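Local coordinates for protein alkaline phosphatase D (Bacillus subtilis, PDB 2YEQ) that hydrolyses phosphate esters, acting as an alkaline phosphatase and phosphodiesterase with iron and calcium in its active site, at residues A[16-21]-A[105-110]; A[22-27]-A[247-252]; A[385-390]-A[431-436]; A[398-403]-A[479-484]; A[455-460]-A[467-472]. One frame throughout, in Å; residues are numbered along the deposited sequence.

Contact 1: residues A[16-21]-A[105-110]. With EDO (1,2-ethanediol), chain I.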
# COMPACT_ATOMS: atom_id res chain seq x y z
N GLY A 16 7.57 -4.93 -11.33
CA GLY A 16 7.87 -4.25 -10.10
C GLY A 16 9.32 -4.09 -9.74
O GLY A 16 10.22 -4.56 -10.43
N ASP A 17 9.51 -3.38 -8.64
CA ASP A 17 10.83 -3.12 -8.09
C ASP A 17 11.84 -2.73 -9.15
O ASP A 17 12.92 -3.31 -9.24
CB ASP A 17 11.30 -4.33 -7.27
CG ASP A 17 10.74 -4.32 -5.86
OD1 ASP A 17 9.70 -3.65 -5.64
OD2 ASP A 17 11.35 -4.96 -4.97
N PRO A 18 11.50 -1.71 -9.93
CA PRO A 18 12.39 -1.29 -11.00
C PRO A 18 13.66 -0.69 -10.46
O PRO A 18 13.61 -0.02 -9.41
CB PRO A 18 11.57 -0.22 -11.75
CG PRO A 18 10.68 0.32 -10.76
CD PRO A 18 10.31 -0.85 -9.85
N LEU A 19 14.77 -0.98 -11.14
CA LEU A 19 16.05 -0.31 -10.95
C LEU A 19 16.44 0.31 -12.31
O LEU A 19 15.68 0.24 -13.27
CB LEU A 19 17.12 -1.29 -10.48
CG LEU A 19 16.91 -1.88 -9.06
CD1 LEU A 19 17.95 -2.94 -8.75
CD2 LEU A 19 16.88 -0.79 -7.99
N SER A 20 17.62 0.91 -12.41
CA SER A 20 17.98 1.59 -13.65
C SER A 20 18.31 0.64 -14.79
O SER A 20 18.27 1.03 -15.95
CB SER A 20 19.12 2.60 -13.43
OG SER A 20 20.31 1.96 -13.08
N ASP A 21 18.60 -0.62 -14.49
CA ASP A 21 19.00 -1.59 -15.52
C ASP A 21 18.20 -2.90 -15.51
O ASP A 21 18.58 -3.85 -16.19
CB ASP A 21 20.48 -1.92 -15.33
CG ASP A 21 20.74 -2.73 -14.05
OD1 ASP A 21 20.06 -2.48 -13.03
OD2 ASP A 21 21.61 -3.62 -14.08
N LYS A 105 8.71 0.14 -16.90
CA LYS A 105 9.66 1.23 -17.10
C LYS A 105 10.78 1.22 -16.07
O LYS A 105 10.52 1.15 -14.86
CB LYS A 105 8.93 2.56 -17.05
CG LYS A 105 9.79 3.75 -17.48
CD LYS A 105 9.01 5.04 -17.32
CE LYS A 105 9.82 6.27 -17.64
NZ LYS A 105 10.21 6.99 -16.39
N THR A 106 12.01 1.24 -16.55
CA THR A 106 13.17 1.25 -15.68
C THR A 106 13.33 2.64 -15.03
O THR A 106 12.82 3.64 -15.52
CB THR A 106 14.49 0.92 -16.43
OG1 THR A 106 14.60 1.75 -17.59
CG2 THR A 106 14.57 -0.55 -16.80
N LEU A 107 14.07 2.68 -13.93
CA LEU A 107 14.38 3.95 -13.27
C LEU A 107 15.43 4.73 -14.08
O LEU A 107 16.21 4.14 -14.82
CB LEU A 107 14.96 3.69 -11.89
CG LEU A 107 14.08 2.96 -10.87
CD1 LEU A 107 14.82 2.92 -9.53
CD2 LEU A 107 12.73 3.63 -10.75
N PRO A 108 15.49 6.04 -13.88
CA PRO A 108 16.64 6.83 -14.36
C PRO A 108 17.94 6.33 -13.77
O PRO A 108 17.95 5.71 -12.70
CB PRO A 108 16.36 8.25 -13.82
CG PRO A 108 14.92 8.31 -13.58
CD PRO A 108 14.47 6.88 -13.25
N ALA A 109 19.04 6.60 -14.47
CA ALA A 109 20.37 6.29 -13.96
C ALA A 109 20.56 7.00 -12.62
O ALA A 109 20.01 8.09 -12.42
CB ALA A 109 21.45 6.73 -14.97
N PRO A 110 21.25 6.37 -11.68
CA PRO A 110 21.48 7.01 -10.38
C PRO A 110 22.07 8.42 -10.57
O PRO A 110 22.97 8.60 -11.40
CB PRO A 110 22.50 6.09 -9.69
CG PRO A 110 22.70 4.91 -10.57
CD PRO A 110 22.19 5.26 -11.92
C1 EDO I . 14.66 -2.65 -5.82
O1 EDO I . 13.81 -1.76 -6.57
C2 EDO I . 13.94 -3.13 -4.57
O2 EDO I . 13.99 -4.56 -4.49

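Contact 2: residues A[22-27]-A[247-252]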
# COMPACT_ATOMS: atom_id res chain seq x y z
N SER A 22 17.14 -2.97 -14.72
CA SER A 22 16.37 -4.21 -14.57
C SER A 22 15.04 -3.91 -13.94
O SER A 22 14.83 -2.83 -13.38
CB SER A 22 17.12 -5.22 -13.69
OG SER A 22 17.32 -4.72 -12.39
N VAL A 23 14.15 -4.90 -14.02
CA VAL A 23 12.84 -4.81 -13.42
C VAL A 23 12.38 -6.25 -13.13
O VAL A 23 12.84 -7.18 -13.79
CB VAL A 23 11.85 -4.12 -14.37
CG1 VAL A 23 11.63 -4.95 -15.65
CG2 VAL A 23 10.51 -3.87 -13.66
N VAL A 24 11.52 -6.43 -12.15
CA VAL A 24 10.93 -7.74 -11.89
C VAL A 24 9.69 -7.90 -12.76
O VAL A 24 8.85 -6.99 -12.85
CB VAL A 24 10.54 -7.93 -10.41
CG1 VAL A 24 9.84 -9.28 -10.22
CG2 VAL A 24 11.77 -7.85 -9.49
N LEU A 25 9.58 -9.06 -13.40
CA LEU A 25 8.38 -9.46 -14.13
C LEU A 25 7.72 -10.61 -13.38
O LEU A 25 8.40 -11.53 -12.94
CB LEU A 25 8.75 -9.92 -15.54
CG LEU A 25 9.70 -9.04 -16.36
CD1 LEU A 25 9.97 -9.69 -17.74
CD2 LEU A 25 9.13 -7.63 -16.53
N TRP A 26 6.40 -10.57 -13.28
CA TRP A 26 5.65 -11.53 -12.50
C TRP A 26 4.49 -12.10 -13.31
O TRP A 26 3.82 -11.40 -14.07
CB TRP A 26 5.08 -10.87 -11.23
CG TRP A 26 4.20 -11.77 -10.42
CD1 TRP A 26 4.58 -12.57 -9.37
CD2 TRP A 26 2.78 -11.98 -10.58
NE1 TRP A 26 3.50 -13.26 -8.89
CE2 TRP A 26 2.39 -12.93 -9.61
CE3 TRP A 26 1.81 -11.46 -11.46
CZ2 TRP A 26 1.08 -13.36 -9.48
CZ3 TRP A 26 0.51 -11.93 -11.34
CH2 TRP A 26 0.15 -12.86 -10.35
N THR A 27 4.26 -13.40 -13.12
CA THR A 27 2.96 -13.96 -13.40
C THR A 27 2.79 -15.21 -12.54
O THR A 27 3.66 -15.53 -11.72
CB THR A 27 2.77 -14.26 -14.90
OG1 THR A 27 1.38 -14.49 -15.14
CG2 THR A 27 3.64 -15.44 -15.37
N PRO A 247 5.42 -8.72 -7.36
CA PRO A 247 6.63 -8.59 -8.19
C PRO A 247 7.82 -8.07 -7.39
O PRO A 247 8.24 -6.92 -7.55
CB PRO A 247 6.20 -7.59 -9.26
CG PRO A 247 5.27 -6.70 -8.55
CD PRO A 247 4.49 -7.61 -7.60
N LEU A 248 8.35 -8.94 -6.55
CA LEU A 248 9.48 -8.65 -5.66
C LEU A 248 10.75 -9.33 -6.13
O LEU A 248 10.70 -10.35 -6.81
CB LEU A 248 9.12 -9.15 -4.25
CG LEU A 248 7.90 -8.48 -3.61
CD1 LEU A 248 7.55 -9.12 -2.27
CD2 LEU A 248 8.09 -6.97 -3.39
N ARG A 249 11.89 -8.80 -5.73
CA ARG A 249 13.18 -9.42 -6.04
C ARG A 249 13.49 -10.58 -5.10
O ARG A 249 12.82 -10.76 -4.11
CB ARG A 249 14.28 -8.36 -5.99
CG ARG A 249 14.14 -7.38 -7.13
CD ARG A 249 15.21 -6.35 -7.17
NE ARG A 249 14.96 -5.41 -8.27
CZ ARG A 249 15.45 -5.52 -9.50
NH1 ARG A 249 16.23 -6.53 -9.85
NH2 ARG A 249 15.16 -4.60 -10.40
N ILE A 250 14.50 -11.38 -5.45
CA ILE A 250 14.79 -12.63 -4.74
C ILE A 250 15.23 -12.41 -3.25
O ILE A 250 15.00 -13.26 -2.38
CB ILE A 250 15.81 -13.50 -5.54
CG1 ILE A 250 15.80 -14.96 -5.04
CG2 ILE A 250 17.21 -12.88 -5.49
CD1 ILE A 250 14.44 -15.65 -5.21
N SER A 251 15.79 -11.25 -2.96
CA SER A 251 16.17 -10.92 -1.59
C SER A 251 14.94 -10.75 -0.69
O SER A 251 15.09 -10.75 0.53
CB SER A 251 17.02 -9.65 -1.58
OG SER A 251 16.30 -8.60 -2.21
N SER A 252 13.75 -10.63 -1.28
CA SER A 252 12.51 -10.66 -0.53
C SER A 252 11.90 -12.07 -0.38
O SER A 252 10.82 -12.18 0.17
CB SER A 252 11.46 -9.70 -1.16
OG SER A 252 11.79 -8.33 -0.98

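Contact 3: residues A[385-390]-A[431-436]. With EDO (1,2-ethanediol), chain B.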
# COMPACT_ATOMS: atom_id res chain seq x y z
N TRP A 385 -6.44 12.44 3.92
CA TRP A 385 -6.01 13.56 4.76
C TRP A 385 -4.73 14.16 4.17
O TRP A 385 -4.03 13.51 3.40
CB TRP A 385 -5.71 13.10 6.20
CG TRP A 385 -6.79 12.36 6.93
CD1 TRP A 385 -7.10 11.04 6.80
CD2 TRP A 385 -7.64 12.86 7.97
NE1 TRP A 385 -8.11 10.69 7.66
CE2 TRP A 385 -8.46 11.78 8.40
CE3 TRP A 385 -7.80 14.12 8.57
CZ2 TRP A 385 -9.43 11.92 9.39
CZ3 TRP A 385 -8.78 14.26 9.55
CH2 TRP A 385 -9.58 13.16 9.96
N ALA A 386 -4.41 15.39 4.55
CA ALA A 386 -3.13 15.98 4.25
C ALA A 386 -2.72 16.89 5.40
O ALA A 386 -3.58 17.57 5.97
CB ALA A 386 -3.17 16.77 2.92
N SER A 387 -1.44 16.86 5.75
CA SER A 387 -0.91 17.60 6.90
C SER A 387 0.40 18.24 6.59
O SER A 387 1.28 17.64 5.95
CB SER A 387 -0.66 16.67 8.13
OG SER A 387 -1.88 16.23 8.67
N ASN A 388 0.59 19.45 7.12
CA ASN A 388 1.92 19.99 7.29
C ASN A 388 2.62 19.23 8.43
O ASN A 388 2.02 19.00 9.49
CB ASN A 388 1.83 21.49 7.66
CG ASN A 388 1.33 22.36 6.49
OD1 ASN A 388 0.49 23.26 6.65
ND2 ASN A 388 1.84 22.05 5.31
N LEU A 389 3.87 18.86 8.23
CA LEU A 389 4.69 18.24 9.27
C LEU A 389 5.65 19.27 9.88
O LEU A 389 6.56 19.75 9.19
CB LEU A 389 5.51 17.08 8.69
CG LEU A 389 4.67 15.93 8.09
CD1 LEU A 389 5.59 14.84 7.55
CD2 LEU A 389 3.68 15.37 9.13
N HIS A 390 5.43 19.58 11.16
CA HIS A 390 6.24 20.55 11.90
C HIS A 390 7.31 19.88 12.77
O HIS A 390 7.07 18.80 13.32
CB HIS A 390 5.32 21.39 12.78
CG HIS A 390 4.49 22.36 12.02
ND1 HIS A 390 3.26 22.04 11.48
CD2 HIS A 390 4.69 23.67 11.73
CE1 HIS A 390 2.74 23.10 10.90
NE2 HIS A 390 3.60 24.10 11.03
N PRO A 431 -4.62 21.72 13.89
CA PRO A 431 -4.54 22.77 12.85
C PRO A 431 -3.46 22.53 11.79
O PRO A 431 -3.45 23.20 10.77
CB PRO A 431 -4.24 24.05 13.66
CG PRO A 431 -3.68 23.56 14.97
CD PRO A 431 -4.45 22.30 15.24
N HIS A 432 -2.53 21.62 12.04
CA HIS A 432 -1.60 21.21 11.00
C HIS A 432 -2.28 20.42 9.86
O HIS A 432 -1.71 20.29 8.78
CB HIS A 432 -0.46 20.37 11.59
CG HIS A 432 -0.94 19.15 12.31
ND1 HIS A 432 -1.49 19.19 13.57
CD2 HIS A 432 -0.99 17.85 11.91
CE1 HIS A 432 -1.86 17.97 13.92
NE2 HIS A 432 -1.55 17.14 12.94
N ILE A 433 -3.48 19.92 10.09
CA ILE A 433 -4.21 19.13 9.13
C ILE A 433 -4.97 20.07 8.17
O ILE A 433 -5.84 20.84 8.58
CB ILE A 433 -5.19 18.12 9.79
CG1 ILE A 433 -4.45 17.14 10.72
CG2 ILE A 433 -5.92 17.31 8.71
CD1 ILE A 433 -5.31 15.98 11.29
N GLN A 434 -4.69 19.92 6.88
CA GLN A 434 -5.17 20.85 5.86
C GLN A 434 -6.32 20.30 5.03
O GLN A 434 -6.92 21.05 4.25
CB GLN A 434 -4.02 21.19 4.92
CG GLN A 434 -2.81 21.78 5.60
CD GLN A 434 -3.18 23.05 6.35
OE1 GLN A 434 -3.77 23.96 5.76
NE2 GLN A 434 -2.91 23.09 7.66
N PHE A 435 -6.64 19.01 5.17
CA PHE A 435 -7.59 18.37 4.26
C PHE A 435 -8.21 17.11 4.85
O PHE A 435 -7.51 16.36 5.49
CB PHE A 435 -6.86 18.02 2.97
CG PHE A 435 -7.73 17.36 1.91
CD1 PHE A 435 -8.83 18.02 1.38
CD2 PHE A 435 -7.41 16.11 1.41
CE1 PHE A 435 -9.60 17.44 0.40
CE2 PHE A 435 -8.20 15.50 0.41
CZ PHE A 435 -9.28 16.15 -0.08
N PHE A 436 -9.51 16.93 4.65
CA PHE A 436 -10.18 15.66 4.88
C PHE A 436 -11.16 15.41 3.74
O PHE A 436 -11.86 16.34 3.32
CB PHE A 436 -10.98 15.61 6.20
CG PHE A 436 -11.75 14.33 6.37
CD1 PHE A 436 -11.09 13.19 6.80
CD2 PHE A 436 -13.09 14.25 6.04
CE1 PHE A 436 -11.75 11.98 6.93
CE2 PHE A 436 -13.78 13.04 6.15
CZ PHE A 436 -13.10 11.89 6.61
C1 EDO B . -0.07 21.43 16.22
O1 EDO B . -1.37 20.79 16.35
C2 EDO B . 0.46 21.50 14.79
O2 EDO B . 1.61 20.66 14.51

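Contact 4: residues A[398-403]-A[479-484]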
# COMPACT_ATOMS: atom_id res chain seq x y z
N SER A 398 6.46 26.25 14.68
CA SER A 398 7.76 25.61 14.44
C SER A 398 7.98 25.40 12.94
O SER A 398 7.07 25.45 12.13
CB SER A 398 7.88 24.25 15.17
OG SER A 398 6.72 23.47 14.93
N LYS A 399 9.22 25.15 12.58
CA LYS A 399 9.61 24.97 11.22
C LYS A 399 8.92 23.73 10.56
O LYS A 399 8.84 22.64 11.15
CB LYS A 399 11.12 24.80 11.17
CG LYS A 399 11.68 24.86 9.77
CD LYS A 399 12.89 23.98 9.61
CE LYS A 399 13.29 23.86 8.14
NZ LYS A 399 14.75 23.70 7.98
N ILE A 400 8.45 23.91 9.34
CA ILE A 400 7.86 22.83 8.56
C ILE A 400 8.97 22.03 7.88
O ILE A 400 9.76 22.58 7.11
CB ILE A 400 6.85 23.35 7.56
CG1 ILE A 400 5.63 23.87 8.32
CG2 ILE A 400 6.43 22.24 6.54
CD1 ILE A 400 4.60 24.56 7.45
N PHE A 401 9.08 20.74 8.21
CA PHE A 401 10.10 19.91 7.60
C PHE A 401 9.54 19.12 6.42
O PHE A 401 10.29 18.48 5.67
CB PHE A 401 10.81 19.00 8.63
CG PHE A 401 9.98 17.86 9.16
CD1 PHE A 401 9.92 16.65 8.49
CD2 PHE A 401 9.31 17.99 10.37
CE1 PHE A 401 9.18 15.59 9.00
CE2 PHE A 401 8.58 16.93 10.89
CZ PHE A 401 8.50 15.74 10.20
N GLY A 402 8.24 19.14 6.24
CA GLY A 402 7.65 18.37 5.15
C GLY A 402 6.16 18.31 5.18
O GLY A 402 5.51 19.15 5.79
N ALA A 403 5.62 17.28 4.55
CA ALA A 403 4.18 17.09 4.45
C ALA A 403 3.83 15.59 4.46
O ALA A 403 4.65 14.77 4.08
CB ALA A 403 3.64 17.70 3.15
N LYS A 479 8.61 23.55 -0.04
CA LYS A 479 9.83 23.64 0.78
C LYS A 479 10.02 25.05 1.33
O LYS A 479 11.06 25.68 1.16
CB LYS A 479 11.07 23.21 -0.01
CG LYS A 479 10.96 21.86 -0.71
CD LYS A 479 12.35 21.28 -1.00
CE LYS A 479 12.42 20.61 -2.35
NZ LYS A 479 13.80 20.26 -2.71
N ASP A 480 8.98 25.56 1.96
CA ASP A 480 9.05 26.82 2.66
C ASP A 480 8.02 26.77 3.75
O ASP A 480 7.21 25.81 3.83
CB ASP A 480 8.84 28.02 1.70
CG ASP A 480 7.49 27.98 0.95
OD1 ASP A 480 6.47 27.52 1.49
OD2 ASP A 480 7.44 28.48 -0.20
N GLN A 481 8.04 27.79 4.60
CA GLN A 481 7.28 27.80 5.83
C GLN A 481 5.81 28.01 5.60
O GLN A 481 5.01 27.94 6.53
CB GLN A 481 7.82 28.88 6.78
CG GLN A 481 7.25 28.85 8.22
CD GLN A 481 7.41 27.51 8.92
OE1 GLN A 481 6.64 27.18 9.82
NE2 GLN A 481 8.44 26.75 8.52
N THR A 482 5.41 28.22 4.35
CA THR A 482 3.98 28.33 4.09
C THR A 482 3.33 26.92 4.00
O THR A 482 2.14 26.78 4.17
CB THR A 482 3.70 29.19 2.83
OG1 THR A 482 3.88 28.40 1.65
CG2 THR A 482 4.66 30.40 2.79
N GLY A 483 4.13 25.89 3.78
CA GLY A 483 3.60 24.50 3.81
C GLY A 483 2.69 24.20 2.63
O GLY A 483 2.91 24.72 1.52
N LEU A 484 1.63 23.44 2.88
CA LEU A 484 0.75 22.95 1.82
C LEU A 484 -0.17 24.07 1.32
O LEU A 484 -0.81 24.76 2.12
CB LEU A 484 -0.13 21.79 2.30
CG LEU A 484 0.56 20.44 2.56
CD1 LEU A 484 -0.44 19.48 3.25
CD2 LEU A 484 1.12 19.83 1.28

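Contact 5: residues A[455-460]-A[467-472]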
# COMPACT_ATOMS: atom_id res chain seq x y z
N ASP A 455 -2.59 15.13 -6.02
CA ASP A 455 -3.98 15.15 -6.42
C ASP A 455 -4.76 13.98 -5.81
O ASP A 455 -4.36 12.83 -5.98
CB ASP A 455 -4.08 15.01 -7.95
CG ASP A 455 -3.36 16.15 -8.72
OD1 ASP A 455 -3.33 17.29 -8.22
OD2 ASP A 455 -2.83 15.89 -9.82
N TYR A 456 -5.88 14.28 -5.16
CA TYR A 456 -6.73 13.26 -4.58
C TYR A 456 -7.80 12.88 -5.58
O TYR A 456 -8.70 13.66 -5.88
CB TYR A 456 -7.34 13.74 -3.26
CG TYR A 456 -6.28 13.85 -2.16
CD1 TYR A 456 -5.42 14.97 -2.10
CD2 TYR A 456 -6.13 12.85 -1.22
CE1 TYR A 456 -4.43 15.06 -1.10
CE2 TYR A 456 -5.15 12.94 -0.21
CZ TYR A 456 -4.30 14.03 -0.16
OH TYR A 456 -3.34 14.09 0.84
N ARG A 457 -7.69 11.67 -6.10
CA ARG A 457 -8.53 11.20 -7.20
C ARG A 457 -9.61 10.30 -6.65
O ARG A 457 -9.31 9.18 -6.22
CB ARG A 457 -7.68 10.44 -8.21
CG ARG A 457 -6.41 11.15 -8.63
CD ARG A 457 -6.69 12.18 -9.75
NE ARG A 457 -6.91 11.51 -11.03
CZ ARG A 457 -7.81 11.86 -11.96
NH1 ARG A 457 -8.62 12.90 -11.80
NH2 ARG A 457 -7.89 11.16 -13.08
N VAL A 458 -10.86 10.76 -6.65
CA VAL A 458 -11.92 10.06 -5.95
C VAL A 458 -13.20 9.86 -6.77
O VAL A 458 -13.38 10.44 -7.85
CB VAL A 458 -12.23 10.79 -4.62
CG1 VAL A 458 -10.94 11.01 -3.83
CG2 VAL A 458 -12.93 12.12 -4.88
N MET A 459 -14.08 9.00 -6.25
CA MET A 459 -15.33 8.62 -6.89
C MET A 459 -16.45 8.74 -5.89
O MET A 459 -16.24 8.53 -4.69
CB MET A 459 -15.26 7.17 -7.38
CG MET A 459 -14.14 6.86 -8.33
SD MET A 459 -13.87 5.09 -8.60
CE MET A 459 -13.44 4.57 -6.91
N PRO A 460 -17.68 9.02 -6.35
CA PRO A 460 -18.80 9.09 -5.44
C PRO A 460 -19.23 7.75 -4.82
O PRO A 460 -19.85 7.76 -3.76
CB PRO A 460 -19.93 9.64 -6.32
CG PRO A 460 -19.50 9.34 -7.72
CD PRO A 460 -18.04 9.50 -7.70
N ALA A 467 -18.53 4.33 -11.52
CA ALA A 467 -18.39 5.72 -11.06
C ALA A 467 -17.30 6.46 -11.83
O ALA A 467 -16.27 5.92 -12.18
CB ALA A 467 -18.09 5.79 -9.54
N ALA A 468 -17.56 7.74 -12.07
CA ALA A 468 -16.59 8.64 -12.69
C ALA A 468 -15.57 9.05 -11.62
O ALA A 468 -15.88 9.04 -10.44
CB ALA A 468 -17.33 9.90 -13.24
N ILE A 469 -14.35 9.37 -12.03
CA ILE A 469 -13.32 9.85 -11.10
C ILE A 469 -13.08 11.36 -11.31
O ILE A 469 -13.23 11.86 -12.42
CB ILE A 469 -12.01 9.06 -11.28
CG1 ILE A 469 -11.13 9.20 -10.02
CG2 ILE A 469 -11.26 9.49 -12.54
CD1 ILE A 469 -10.14 8.05 -9.86
N SER A 470 -12.77 12.08 -10.23
CA SER A 470 -12.41 13.51 -10.31
C SER A 470 -11.33 13.80 -9.31
O SER A 470 -11.16 13.07 -8.33
CB SER A 470 -13.59 14.42 -9.95
OG SER A 470 -14.81 13.89 -10.38
N THR A 471 -10.60 14.88 -9.55
CA THR A 471 -9.66 15.39 -8.57
C THR A 471 -10.47 16.22 -7.56
O THR A 471 -10.99 17.29 -7.89
CB THR A 471 -8.55 16.16 -9.26
OG1 THR A 471 -7.86 15.28 -10.16
CG2 THR A 471 -7.55 16.75 -8.25
N ARG A 472 -10.64 15.68 -6.35
CA ARG A 472 -11.35 16.38 -5.28
C ARG A 472 -10.58 17.62 -4.86
O ARG A 472 -11.16 18.67 -4.54
CB ARG A 472 -11.54 15.48 -4.04
CG ARG A 472 -12.13 16.20 -2.81
CD ARG A 472 -13.51 16.62 -3.10
NE ARG A 472 -14.19 17.37 -2.06
CZ ARG A 472 -13.99 18.66 -1.78
NH1 ARG A 472 -13.06 19.37 -2.41
NH2 ARG A 472 -14.72 19.23 -0.84

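Contact 1: residues A[16-21]-A[105-110]
The peptide carbonyl of L19 is the flat group at the centre of this loop-to-loop contact, and L107 approaches it from above. L107 N stands 61° out of the plane of the L19 carbonyl and donates to L19 O over 3.0 Å, while T106 CB lies against that same oxygen at 3.4 Å. The neighbouring carbonyl, that of P18, is met by the branched end of the leucine, whose CD1 comes within 3.2 Å of P18 O. CG follows close behind because it is anti to the carbonyl carbon (chi1 -61°), which turns it onto the P18 carbonyl. The puckered ring of P18 crosses the L107 side chain at about a right angle, its CG touching L107 CD2 at 3.9 Å. Proline suits this place, since it offers a compact apolar ring and brings no N-H that would need an acceptor. S20 CA makes a CA-H...O contact of 3.3 Å with L107 O, and the short serine side chain fits with its CB 3.4 Å from P108 O. L107 is also packed against F265 and Y267, and T106 OG1 is bonded to E83 O and K86 N. Beyond P18, D17 OD2 accepts a hydrogen bond of 2.7 Å from O2 of an ethanediol, probably left by the crystallisation liquor, and D17 OD1 forms a salt bridge with R263. Segment 105-110 leads from strand 97-105 of the four-stranded antiparallel sheet to strand 117-122 of the large mixed sheet, whose strands 13-16 and 23-28 are joined by 16-21, consistent with a junction between an E-set-like N-terminal part and a calcineurin-like phosphatase.

Contact 2: residues A[22-27]-A[247-252]
S22 and R249 tie strand 23-28, which runs antiparallel between strands 74-79 and 13-16 of the large mixed sheet, to the loop that follows helix 228-245. The contact therefore joins the N-terminal part of the PhoD fold to its phosphatase part, and it is buried. S22 OG accepts from one guanidinium twice: R249 NH2 donates over 2.9 Å from a position where the oxygen is tilted 23° from the guanidinium plane, and NH1 adds a weak bond at 3.3 Å to S22 OG. Neither nitrogen depends on the serine alone. NH2 also donates to D17 O, and NH1 forms a salt bridge with E78 OE1, whose second oxygen takes the N-H of I250. An arginine fits because its several N-H groups can serve a hydroxyl, a main-chain carbonyl and a carboxylate at once. The backbone of R249 is used as well, for its O accepts from S252 N at 3.0 Å as the chain enters a short 3-10 turn. W26 sends its only polar side-chain atom, NE1, to E244 O, so the buried indole N-H is satisfied, while its CB rests on P247 CB at 4.0 Å. Between the polar end and the tryptophan sits V24, whose branching lets it touch P247 and L248 with one methyl and R249 with the other. CG1, anti to the backbone N (chi1 176°), lies 3.7 Å from L248 O; the other branch, CG2, lies over one face of the R249 guanidinium, offset toward its rim, and presses on the extended arginine chain, with V24 CG2 to R249 CG 3.4 Å.

Contact 3: residues A[385-390]-A[431-436]
F436 points the edge of its ring at the face of W385, a T-shaped pair with the F436 and W385 six-membered-ring centroids 4.6 Å apart and the planes at 64°. F436 CD1 does most of the touching, 3.3 Å from W385 CZ2. In the indole plane, I433 CG2 meets the opposite part of the six-membered ring at CE3, 3.7 Å away. The three share one face of the sheet, and F436 reaches the indole with its CG anti to the backbone N (chi1 176°). On the other face A386 CB and F435 CB touch at 3.9 Å, where alanine leaves room for the phenylalanine. The backbone sets this register. A386 O takes a good bond from Q434 N, at 2.8 Å, and a weak one from F435 N, while N388 N donates to H432 O over 3.0 Å. Farther out, W337 and F333 also meet W385 edge-to-face, I426 of helix 423-429 packs on it, and H432 NE2 is bonded to K336 O. An alanine in place of W385 would probably open a gap before the F436 edge and leave W337 and F333 without their aromatic partner. Q434 and F435 both facing A386 make a classic beta bulge, here between strand 433-437, outermost in the seven-stranded sheet of the calcineurin-like fold, and strand 384-390, which begins just after the iron ligand H382.

Contact 4: residues A[398-403]-A[479-484]
I400 and Q481 mark the nearest backbone approach, with CA atoms 5.7 Å apart, where strand 400-406 faces a type I beta turn from D480 to G483. The side chain of Q481 bridges the gap: CG lies anti to the backbone N (chi1 -171°), the chain bends at chi2, and the amide carbon CD ends 3.8 Å from I400 N and as far from S398 O. A long polar residue suits this place, since its amide lies beside main-chain polar atoms while the residue as a whole is largely exposed. I400 sends CD1 into the turn, 3.5 Å from Q481 O and 3.8 Å from G483 CA. Glycine fits there twice over: its positive phi, 70°, favours glycine, and a CB would come about 3.0 Å from I400 CD1. The contact brings together the two sheets of the calcineurin-like sandwich, strand 400-406 belonging to the seven-stranded one and the turn linking strands 470-477 and 484-489 of the larger. Y477 packs on both I400 and L484, and A403 CB touches L484 CD2 at 3.8 Å. The turn is stiffened from within by D480. Its OD1 accepts from T482 N, forming an Asx turn, and from T482 OG1 at 2.7 Å, both donors coming from the same face of the carboxylate; OD2 forms a salt bridge with R485.

Contact 5: residues A[455-460]-A[467-472]
R457 and T471 face each other across the beta hairpin of strands 451-459 and 470-477, neighbours in the large mixed sheet. Their short segments run at 120° to one another, so the pairing is strongly twisted. V458 and S470 form the antiparallel hydrogen-bonded pair, with V458 N to S470 O 2.9 Å and S470 N to V458 O 3.0 Å. R472 N adds a bond of 2.8 Å to Y456 O. R457 and T471 are the non-hydrogen-bonded pair; the R457 chain bends at chi2 and chi3, and NH1 donates to T471 OG1 over 3.0 Å, the oxygen lying 25° out of the guanidinium plane. The arginine stem serves apolar packing too, its CB meeting I469 CD1 at 3.8 Å. Toward the connecting loop, M459 CB and P460 CD rest on A467 CB, the former at 3.8 Å; alanine suits the close approach, and proline has no N-H to continue the ladder. R457 NE forms a salt bridge with E141, while R444, of like charge, stands close. A leucine in place of R457 would probably leave T471 OG1 without its donor and the E141 carboxylate without this partner. R444 is itself paired with D455 OD2, and D455 OD1 is hydrogen-bonded to S474 OG, so the carboxylates of E141 and D455 probably offset the repulsion between the two arginines, and the threonine hydroxyl helps fix how the guanidinium is turned.

The contacts form two groups on this chain. Contacts 1 and 2, with centres 12 Å apart, meet where G16 O probably accepts from V24 N at 2.9 Å and D17 O from R249 NH2 at 2.8 Å. Contacts 3 and 4, their centres 11 Å apart, are joined by the adjacent strands 384-390 and 400-406, where F401 N lies 2.9 Å from L389 O. Contact 5 lies on the same large sheet as contact 2, their centres about 31 Å apart, and reaches contact 3 where Y456 OH comes 2.7 Å from W385 O, linking the two sheets. Contacts 2 and 3 lie on opposite sides of the chain's centre. Of the iron ligands, C124 follows the strand after contact 1, and H382 precedes contact 3.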